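Local coordinates for putative transcriptional regulator TRANSCRIPTION REGULATOR protein (Rhizobium meliloti, PDB 5NLA) that acts as an AraC-like transcriptional activator that binds c-di-GMP by a PilZ-like mechanism to regulate extracellular polysaccharide production, at residues S47-R52 / G374-S379; E58-W63 / V73-G78; S131-T136 / V142-P147; F151-S154 / P158-G161. All blocks are in the same frame, centred on the assembly; numbering follows the deposited sequence.

Interaction 1. Residues S47-R52 / G374-S379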
# COMPACT_ATOMS: atom_id res chain seq x y z
N SER A 47 -18.42 -5.43 -8.43
CA SER A 47 -17.06 -5.40 -7.81
C SER A 47 -16.71 -3.99 -7.30
O SER A 47 -15.56 -3.55 -7.41
CB SER A 47 -16.02 -5.92 -8.83
OG SER A 47 -16.14 -5.26 -10.09
N ARG A 48 -17.69 -3.31 -6.70
CA ARG A 48 -17.63 -1.84 -6.49
C ARG A 48 -17.69 -1.34 -5.06
O ARG A 48 -18.57 -1.75 -4.30
CB ARG A 48 -18.76 -1.17 -7.28
CG ARG A 48 -18.82 -1.51 -8.76
CD ARG A 48 -17.50 -1.25 -9.48
NE ARG A 48 -16.90 0.00 -9.05
CZ ARG A 48 -15.77 0.14 -8.34
NH1 ARG A 48 -15.02 -0.90 -7.96
NH2 ARG A 48 -15.37 1.36 -8.01
N PHE A 49 -16.77 -0.44 -4.71
CA PHE A 49 -16.92 0.36 -3.49
C PHE A 49 -16.39 1.79 -3.64
O PHE A 49 -15.38 2.03 -4.30
CB PHE A 49 -16.34 -0.35 -2.25
CG PHE A 49 -17.39 -1.05 -1.41
CD1 PHE A 49 -18.41 -0.32 -0.78
CD2 PHE A 49 -17.38 -2.45 -1.26
CE1 PHE A 49 -19.39 -0.96 -0.02
CE2 PHE A 49 -18.36 -3.08 -0.49
CZ PHE A 49 -19.36 -2.34 0.13
N SER A 50 -17.11 2.72 -3.02
CA SER A 50 -16.95 4.15 -3.24
C SER A 50 -16.98 4.90 -1.91
O SER A 50 -17.65 4.49 -0.97
CB SER A 50 -18.07 4.67 -4.15
OG SER A 50 -17.68 5.83 -4.87
N THR A 51 -16.23 5.99 -1.84
CA THR A 51 -16.20 6.87 -0.68
C THR A 51 -16.04 8.28 -1.19
O THR A 51 -15.07 8.58 -1.89
CB THR A 51 -15.02 6.52 0.25
OG1 THR A 51 -15.35 5.37 1.03
CG2 THR A 51 -14.67 7.67 1.20
N ARG A 52 -16.99 9.15 -0.88
CA ARG A 52 -16.82 10.58 -1.08
C ARG A 52 -17.43 11.33 0.06
O ARG A 52 -18.16 10.77 0.86
CB ARG A 52 -17.41 11.05 -2.41
CG ARG A 52 -18.92 11.05 -2.48
CD ARG A 52 -19.40 11.04 -3.92
NE ARG A 52 -19.04 9.79 -4.60
CZ ARG A 52 -19.28 9.52 -5.89
NH1 ARG A 52 -19.88 10.40 -6.68
NH2 ARG A 52 -18.89 8.34 -6.39
N GLY A 374 -8.78 0.75 5.51
CA GLY A 374 -8.27 -0.45 6.17
C GLY A 374 -9.09 -1.69 5.86
O GLY A 374 -8.54 -2.77 5.69
N ASP A 375 -10.40 -1.49 5.76
CA ASP A 375 -11.33 -2.53 5.37
C ASP A 375 -11.20 -2.95 3.90
O ASP A 375 -11.47 -4.10 3.55
CB ASP A 375 -12.76 -2.07 5.68
CG ASP A 375 -13.00 -1.85 7.17
OD1 ASP A 375 -12.81 -2.81 7.97
OD2 ASP A 375 -13.36 -0.71 7.56
N TRP A 376 -10.80 -2.01 3.04
CA TRP A 376 -10.52 -2.30 1.63
C TRP A 376 -9.22 -3.06 1.47
O TRP A 376 -9.05 -3.82 0.51
CB TRP A 376 -10.43 -1.00 0.81
CG TRP A 376 -11.73 -0.26 0.63
CD1 TRP A 376 -12.92 -0.50 1.25
CD2 TRP A 376 -11.95 0.87 -0.22
NE1 TRP A 376 -13.87 0.39 0.83
CE2 TRP A 376 -13.30 1.25 -0.08
CE3 TRP A 376 -11.14 1.60 -1.10
CZ2 TRP A 376 -13.87 2.33 -0.78
CZ3 TRP A 376 -11.70 2.67 -1.81
CH2 TRP A 376 -13.05 3.03 -1.64
N LEU A 377 -8.30 -2.86 2.41
CA LEU A 377 -7.00 -3.51 2.40
C LEU A 377 -6.97 -4.92 3.05
O LEU A 377 -5.90 -5.50 3.16
CB LEU A 377 -5.94 -2.58 3.02
CG LEU A 377 -5.68 -1.30 2.21
CD1 LEU A 377 -5.02 -0.22 3.05
CD2 LEU A 377 -4.81 -1.58 0.99
N LYS A 378 -8.13 -5.47 3.44
CA LYS A 378 -8.23 -6.84 3.97
C LYS A 378 -8.30 -7.91 2.86
O LYS A 378 -7.66 -8.97 2.98
CB LYS A 378 -9.45 -7.00 4.90
CG LYS A 378 -9.26 -6.47 6.32
CD LYS A 378 -10.42 -6.94 7.22
CE LYS A 378 -10.41 -6.26 8.59
NZ LYS A 378 -11.38 -6.86 9.56
N SER A 379 -9.10 -7.66 1.83
CA SER A 379 -9.21 -8.53 0.63
C SER A 379 -9.75 -9.97 0.84
O SER A 379 -9.61 -10.80 -0.06
CB SER A 379 -7.86 -8.57 -0.13
OG SER A 379 -6.94 -9.50 0.43

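Interaction 2. Residues E58-W63 / V73-G78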
# COMPACT_ATOMS: atom_id res chain seq x y z
N GLU A 58 -18.91 19.15 6.82
CA GLU A 58 -17.59 19.02 7.47
C GLU A 58 -16.92 17.70 7.08
O GLU A 58 -16.93 16.71 7.79
CB GLU A 58 -17.65 19.27 8.98
CG GLU A 58 -17.33 20.72 9.34
CD GLU A 58 -18.20 21.77 8.63
OE1 GLU A 58 -17.90 22.13 7.47
OE2 GLU A 58 -19.17 22.29 9.24
N GLN A 59 -16.30 17.79 5.91
CA GLN A 59 -15.96 16.67 5.04
C GLN A 59 -14.54 16.15 5.30
O GLN A 59 -14.23 14.97 5.05
CB GLN A 59 -16.07 17.18 3.59
CG GLN A 59 -17.45 17.78 3.28
CD GLN A 59 -17.54 18.57 1.98
OE1 GLN A 59 -16.56 19.04 1.43
NE2 GLN A 59 -18.75 18.72 1.50
N PHE A 60 -13.66 17.05 5.76
CA PHE A 60 -12.30 16.69 6.09
C PHE A 60 -12.28 15.70 7.22
O PHE A 60 -11.61 14.67 7.14
CB PHE A 60 -11.49 17.91 6.50
CG PHE A 60 -10.13 17.55 6.99
CD1 PHE A 60 -9.20 17.04 6.11
CD2 PHE A 60 -9.81 17.64 8.34
CE1 PHE A 60 -7.95 16.68 6.56
CE2 PHE A 60 -8.56 17.27 8.78
CZ PHE A 60 -7.63 16.79 7.89
N ARG A 61 -13.00 16.02 8.29
CA ARG A 61 -13.13 15.11 9.42
C ARG A 61 -13.57 13.70 8.97
O ARG A 61 -12.99 12.72 9.41
CB ARG A 61 -14.06 15.70 10.50
CG ARG A 61 -13.47 16.92 11.22
CD ARG A 61 -14.07 17.17 12.60
NE ARG A 61 -15.51 17.42 12.55
CZ ARG A 61 -16.11 18.61 12.44
NH1 ARG A 61 -15.42 19.75 12.35
NH2 ARG A 61 -17.44 18.67 12.41
N SER A 62 -14.56 13.60 8.07
CA SER A 62 -14.95 12.30 7.50
C SER A 62 -13.80 11.67 6.73
O SER A 62 -13.43 10.52 6.96
CB SER A 62 -16.17 12.43 6.59
OG SER A 62 -16.37 11.23 5.88
N TRP A 63 -13.24 12.42 5.80
CA TRP A 63 -12.10 11.95 5.04
C TRP A 63 -10.97 11.39 5.92
O TRP A 63 -10.37 10.36 5.60
CB TRP A 63 -11.56 13.07 4.16
CG TRP A 63 -10.37 12.69 3.39
CD1 TRP A 63 -9.09 12.99 3.68
CD2 TRP A 63 -10.35 11.89 2.23
NE1 TRP A 63 -8.25 12.44 2.75
CE2 TRP A 63 -9.01 11.76 1.84
CE3 TRP A 63 -11.34 11.28 1.46
CZ2 TRP A 63 -8.62 11.04 0.73
CZ3 TRP A 63 -10.95 10.56 0.32
CH2 TRP A 63 -9.61 10.45 -0.02
N VAL A 73 -4.02 12.47 8.51
CA VAL A 73 -4.07 13.62 7.61
C VAL A 73 -4.41 14.92 8.34
O VAL A 73 -5.07 14.91 9.37
CB VAL A 73 -5.06 13.42 6.44
CG1 VAL A 73 -4.61 12.24 5.58
CG2 VAL A 73 -6.48 13.21 6.94
N ARG A 74 -3.92 16.03 7.78
CA ARG A 74 -4.12 17.38 8.33
C ARG A 74 -4.26 18.35 7.18
O ARG A 74 -3.68 18.14 6.12
CB ARG A 74 -2.95 17.78 9.24
CG ARG A 74 -2.79 16.86 10.44
CD ARG A 74 -1.86 17.39 11.52
NE ARG A 74 -2.47 18.52 12.23
CZ ARG A 74 -2.21 19.82 12.05
NH1 ARG A 74 -1.30 20.23 11.15
NH2 ARG A 74 -2.86 20.72 12.78
N LEU A 75 -5.03 19.41 7.38
CA LEU A 75 -5.18 20.44 6.37
C LEU A 75 -3.90 21.27 6.25
O LEU A 75 -3.06 21.22 7.16
CB LEU A 75 -6.33 21.37 6.70
CG LEU A 75 -7.72 20.74 6.71
CD1 LEU A 75 -8.67 21.76 7.30
CD2 LEU A 75 -8.15 20.29 5.32
N PRO A 76 -3.74 22.02 5.13
CA PRO A 76 -2.60 22.93 5.04
C PRO A 76 -2.80 24.06 6.01
O PRO A 76 -3.93 24.36 6.36
CB PRO A 76 -2.62 23.43 3.60
CG PRO A 76 -3.44 22.44 2.85
CD PRO A 76 -4.46 21.95 3.84
N ASP A 77 -1.70 24.64 6.46
CA ASP A 77 -1.77 25.77 7.36
C ASP A 77 -2.50 26.91 6.68
O ASP A 77 -2.16 27.26 5.55
CB ASP A 77 -0.37 26.21 7.82
CG ASP A 77 -0.09 25.79 9.26
OD1 ASP A 77 -0.04 24.56 9.53
OD2 ASP A 77 0.04 26.72 10.12
N GLY A 78 -3.51 27.45 7.37
CA GLY A 78 -4.35 28.52 6.83
C GLY A 78 -5.76 28.08 6.48
O GLY A 78 -6.70 28.83 6.66

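Interaction 3. Residues S131-T136 / V142-P147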
# COMPACT_ATOMS: atom_id res chain seq x y z
N SER A 131 -2.70 14.36 -12.09
CA SER A 131 -2.38 15.74 -11.77
C SER A 131 -1.99 15.88 -10.30
O SER A 131 -2.35 15.05 -9.49
CB SER A 131 -3.58 16.63 -12.05
OG SER A 131 -4.65 16.27 -11.20
N GLY A 132 -1.29 16.96 -9.99
CA GLY A 132 -0.83 17.25 -8.65
C GLY A 132 0.62 16.83 -8.45
O GLY A 132 1.26 16.31 -9.35
N ARG A 133 1.09 17.03 -7.24
CA ARG A 133 2.48 16.85 -6.87
C ARG A 133 2.46 16.47 -5.41
O ARG A 133 1.69 17.06 -4.65
CB ARG A 133 3.30 18.13 -7.06
CG ARG A 133 3.52 18.46 -8.52
CD ARG A 133 4.56 19.55 -8.78
NE ARG A 133 4.99 19.50 -10.18
CZ ARG A 133 5.84 18.59 -10.69
NH1 ARG A 133 6.40 17.66 -9.93
NH2 ARG A 133 6.15 18.63 -11.98
N SER A 134 3.25 15.47 -5.03
CA SER A 134 3.45 15.19 -3.63
C SER A 134 4.92 15.38 -3.31
O SER A 134 5.74 15.43 -4.20
CB SER A 134 2.97 13.79 -3.27
OG SER A 134 3.82 12.81 -3.82
N TRP A 135 5.22 15.56 -2.04
CA TRP A 135 6.58 15.63 -1.55
C TRP A 135 6.58 14.74 -0.33
O TRP A 135 5.77 14.94 0.57
CB TRP A 135 6.93 17.05 -1.14
CG TRP A 135 7.03 18.00 -2.31
CD1 TRP A 135 8.17 18.36 -2.97
CD2 TRP A 135 5.96 18.72 -2.94
NE1 TRP A 135 7.88 19.25 -3.97
CE2 TRP A 135 6.53 19.49 -3.97
CE3 TRP A 135 4.57 18.78 -2.73
CZ2 TRP A 135 5.76 20.33 -4.80
CZ3 TRP A 135 3.81 19.61 -3.55
CH2 TRP A 135 4.41 20.38 -4.58
N THR A 136 7.45 13.73 -0.32
CA THR A 136 7.42 12.73 0.74
C THR A 136 8.77 12.44 1.38
O THR A 136 9.72 12.02 0.72
CB THR A 136 6.79 11.41 0.27
OG1 THR A 136 5.70 11.69 -0.62
CG2 THR A 136 6.27 10.61 1.47
N VAL A 142 13.83 13.41 0.99
CA VAL A 142 12.60 13.85 0.35
C VAL A 142 12.60 13.47 -1.12
O VAL A 142 13.62 13.53 -1.79
CB VAL A 142 12.36 15.36 0.48
CG1 VAL A 142 11.00 15.75 -0.12
CG2 VAL A 142 12.43 15.79 1.94
N THR A 143 11.43 13.10 -1.59
CA THR A 143 11.18 12.66 -2.93
C THR A 143 9.96 13.42 -3.42
O THR A 143 9.00 13.61 -2.68
CB THR A 143 10.96 11.14 -2.92
OG1 THR A 143 12.22 10.50 -3.08
CG2 THR A 143 10.04 10.69 -4.02
N GLU A 144 10.00 13.87 -4.68
CA GLU A 144 8.90 14.61 -5.29
C GLU A 144 8.33 13.83 -6.46
O GLU A 144 9.06 13.44 -7.35
CB GLU A 144 9.39 15.97 -5.78
CG GLU A 144 8.24 16.83 -6.29
CD GLU A 144 8.68 18.07 -7.01
OE1 GLU A 144 9.90 18.29 -7.16
OE2 GLU A 144 7.78 18.82 -7.42
N THR A 145 7.02 13.65 -6.45
CA THR A 145 6.31 12.92 -7.48
C THR A 145 5.37 13.92 -8.11
O THR A 145 4.56 14.52 -7.41
CB THR A 145 5.46 11.77 -6.89
OG1 THR A 145 6.31 10.79 -6.26
CG2 THR A 145 4.63 11.08 -7.98
N GLY A 146 5.48 14.11 -9.42
CA GLY A 146 4.59 15.00 -10.16
C GLY A 146 3.76 14.27 -11.18
O GLY A 146 3.86 13.06 -11.30
N PRO A 147 2.95 15.02 -11.96
CA PRO A 147 2.07 14.41 -12.96
C PRO A 147 2.80 13.43 -13.89
O PRO A 147 3.92 13.69 -14.32
CB PRO A 147 1.56 15.61 -13.75
CG PRO A 147 1.64 16.75 -12.79
CD PRO A 147 2.92 16.49 -12.05

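Interaction 4. Residues F151-S154 / P158-G161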
# COMPACT_ATOMS: atom_id res chain seq x y z
N PHE A 151 5.08 7.20 -7.40
CA PHE A 151 5.85 6.91 -6.19
C PHE A 151 5.81 5.40 -5.97
O PHE A 151 4.83 4.74 -6.33
CB PHE A 151 5.35 7.68 -4.94
CG PHE A 151 4.02 7.21 -4.39
CD1 PHE A 151 3.92 6.09 -3.58
CD2 PHE A 151 2.85 7.92 -4.67
CE1 PHE A 151 2.69 5.67 -3.08
CE2 PHE A 151 1.62 7.52 -4.17
CZ PHE A 151 1.54 6.39 -3.37
N PHE A 152 6.88 4.87 -5.39
CA PHE A 152 6.87 3.53 -4.80
C PHE A 152 7.23 3.62 -3.31
O PHE A 152 8.18 4.31 -2.94
CB PHE A 152 7.82 2.59 -5.54
CG PHE A 152 8.17 1.36 -4.75
CD1 PHE A 152 7.26 0.32 -4.63
CD2 PHE A 152 9.39 1.27 -4.09
CE1 PHE A 152 7.58 -0.81 -3.89
CE2 PHE A 152 9.71 0.15 -3.35
CZ PHE A 152 8.81 -0.89 -3.25
N ARG A 153 6.48 2.87 -2.50
CA ARG A 153 6.63 2.87 -1.04
C ARG A 153 6.06 1.59 -0.43
O ARG A 153 4.96 1.15 -0.82
CB ARG A 153 5.85 4.05 -0.42
CG ARG A 153 6.67 5.31 -0.19
CD ARG A 153 5.98 6.22 0.81
NE ARG A 153 4.67 6.65 0.34
CZ ARG A 153 4.43 7.62 -0.57
NH1 ARG A 153 5.42 8.30 -1.18
NH2 ARG A 153 3.17 7.90 -0.88
N SER A 154 6.77 1.00 0.53
CA SER A 154 6.14 0.03 1.42
C SER A 154 5.36 0.72 2.52
O SER A 154 5.81 1.74 3.08
CB SER A 154 7.16 -0.86 2.07
OG SER A 154 6.48 -1.78 2.91
N PRO A 158 7.67 4.01 7.87
CA PRO A 158 7.01 5.30 8.06
C PRO A 158 7.37 6.32 7.00
O PRO A 158 8.42 6.21 6.35
CB PRO A 158 7.49 5.75 9.44
CG PRO A 158 8.75 5.02 9.69
CD PRO A 158 8.71 3.75 8.88
N TYR A 159 6.46 7.27 6.81
CA TYR A 159 6.68 8.42 5.94
C TYR A 159 5.79 9.62 6.32
O TYR A 159 4.68 9.45 6.83
CB TYR A 159 6.47 8.02 4.48
CG TYR A 159 5.08 7.54 4.12
CD1 TYR A 159 4.10 8.42 3.64
CD2 TYR A 159 4.76 6.21 4.20
CE1 TYR A 159 2.84 7.98 3.28
CE2 TYR A 159 3.49 5.75 3.84
CZ TYR A 159 2.53 6.63 3.38
OH TYR A 159 1.29 6.14 3.04
N ARG A 160 6.33 10.81 6.08
CA ARG A 160 5.66 12.10 6.25
C ARG A 160 5.61 12.74 4.86
O ARG A 160 6.55 12.61 4.08
CB ARG A 160 6.50 13.04 7.16
CG ARG A 160 6.28 12.88 8.65
CD ARG A 160 7.54 13.02 9.51
NE ARG A 160 8.66 12.16 9.06
CZ ARG A 160 8.72 10.81 9.11
NH1 ARG A 160 7.71 10.07 9.61
NH2 ARG A 160 9.81 10.19 8.65
N GLY A 161 4.53 13.44 4.56
CA GLY A 161 4.55 14.30 3.39
C GLY A 161 3.39 15.25 3.22
O GLY A 161 2.54 15.39 4.10

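Interaction 1. Residues S47-R52 / G374-S379
Phe49, Ser50 and Thr51 receive the indole of Trp376, and a short helical turn near the C-terminus is thereby laid against the first modelled strand of the chain. The apolar part rests on the CB of Phe49, which stands 3.9 Å from CZ2 of Trp376. The phenyl ring swings off from the indole, leaving the methylene to make the nearest side-chain contact. With CG of Trp376 anti to its own carbonyl carbon (chi1 -69°), the indole reaches out to the strand and its six-membered ring arrives first.

The rest is van der Waals contact of the indole atoms CZ2 and CH2 with backbone and hydroxyl atoms; no hydrogen bond joins the segments. Trp376 CH2 lies 3.7 Å from Phe49 O, and CZ2 lies 4.0 Å from Ser50 N. Thr51 OG1, set beside its backbone N, approaches CZ2 of Trp376 to 3.8 Å. Strand alternation sends the CB of Ser50 the other way. There Ser50 OG, lying in the guanidinium plane of Arg52, accepts a bond from NH2 (3.2 Å), and the same NH2 forms a salt bridge with Glu88.

The strand 49-52 is outermost in the seven-stranded antiparallel sheet and pairs with 88-94 through Gly91 and Leu89. Trp376 also packs on Leu89, and on Leu98 and Val100 of strand 97-104, so its side chain touches three successive strands of that sheet.

Interaction 2. Residues E58-W63 / V73-G78
Apolar helix-to-strand packing joins Phe60 and Trp63 of helix 59-67 to Val73 and Leu75, at strand 72-74 and just beyond it. That strand is outermost in the five-stranded sheet of a two-sheet antiparallel β-fold, probably the cupin-like sensor domain known from AraC relatives. No hydrogen bond crosses the contact, which is held by apolar and van der Waals packing.

Phe60 carries most of it. CG anti to the backbone N (chi1 173°) sends the ring out from the helix toward the strand. Over one face sits Leu75: its CG is 3.8 Å from the ring centroid and only 3° off the normal, a nearly vertical CH-pi contact, while CD2 lies over the same face, 3.5 Å from CD1 of Phe60. The far end of the same ring meets the backbone, with CZ of Phe60 3.5 Å from Val73 O near the ring plane. A methyl of Val73 fills in along this side, CG2 standing 3.8 Å from CE1 of Phe60.

Phe85 completes the aromatic cluster, meeting Phe60 edge-to-face, and the strand is anchored by backbone bonding of Arg74 to Ser108. One turn along the helix, Trp63 crosses Val73 at about a right angle, its CD1 4.2 Å from that same CG2.

Interaction 3. Residues S131-T136 / V142-P147
Four backbone hydrogen bonds tie Ser134 and Thr136 to Thr145 and Thr143 in a β hairpin, a compact example of antiparallel pairing. Ser134 with Thr145 and Thr136 with Thr143 are the hydrogen-bonded pairs; Trp135 with Glu144 is the non-hydrogen-bonded pair between them. Ser134 N reaches Thr145 O at 2.9 Å and Thr136 N reaches Thr143 O at 2.8 Å, while the two return bonds are longer. CA-H...O contacts, such as Trp135 CA to Thr143 O at 3.3 Å, fill the intervals.

The charged contact lies on the face of Trp135 and Glu144. Extended from CG to NE, Arg133 brings NH1 to Glu144 OE2 in a salt bridge of 3.1 Å. Guanidinium and carboxylate planes stand 61° apart, so the two groups do not lie coplanar. Pro147 CD lies over one guanidinium face, 3.8 Å from Arg133 CZ.

The indole packs along the Glu144 chain. Glu144, its CG anti to the backbone N (chi1 -174°), runs alongside Trp135 with CG over the ring face, 3.4 Å from NE1, and its carboxylate plane is only 21° from that of the ring. Exchanging Trp135 for a glycine would probably bare the aliphatic part of Glu144 and leave the carboxylate freer to swing away from Arg133.

On the opposite face, Thr136 OG1 and Thr143 OG1 bond to Tyr109 OH and to the carbonyl of Asn190. The buried hydroxyl of Thr136 thus has its polar partner within the protein, whereas the salt bridge, on a partly exposed face, is probably weakened by solvent.

Interaction 4. Residues F151-S154 / P158-G161
Arg153 and Tyr159 meet between the two sheets of the two-sheet antiparallel fold, probably the cupin-like domain of AraC relatives: strand 150-154 belongs to the seven-stranded sheet and strand 159-163 to the five-stranded one. A cation-pi contact thus spans the buried interior.

From its backbone, Arg153 sends CB toward the opposing strand, and CB and CG serve as a spacer that stays clear of the ring. CD is the first atom to touch, lying over the face of Tyr159 at 3.6 Å from CD2 and making a CH-pi contact with the ring. Here the chain bends (chi3 -61°), which sets NE over the ring centre, 3.5 Å above the plane. CZ follows at 4.4 Å from the Tyr159 centroid, 19° off the normal, and the guanidinium is inclined by 38° to the ring instead of lying flat on it.

At the tip the two nitrogens part. NH1 donates to Asn190 OD1, a bond that helps fix the rotation of the group, and NH2 lies over the ring of Phe151. The guanidinium is therefore held between two aromatic rings, and a serine in place of Tyr159 would probably open a gap beside CD and NE and leave the buried charge with less aromatic cover. On the Tyr159 side of NH2, the nearest ring atom is CE1, 4.2 Å away.

Taken together, the four contacts show how the parts of a two-sheet domain make contact at the margins and across the middle. Interactions 3 and 4 are the closest pair, their centres 11 Å apart, and they touch directly: Thr136 OG1 packs 3.4 Å from Arg153 NH1, and Thr145 OG1 lies 3.5 Å from Phe151 CB. The hairpin thus adjoins the buried arginine. Interaction 2 reaches the same five-stranded sheet at its other outer strand, its centre 19 Å from that of interaction 3. Interaction 1 packs on one of the two outermost strands of the seven-stranded sheet; its nearest atoms are about 5 Å from interaction 2 but about 16 Å from interaction 3.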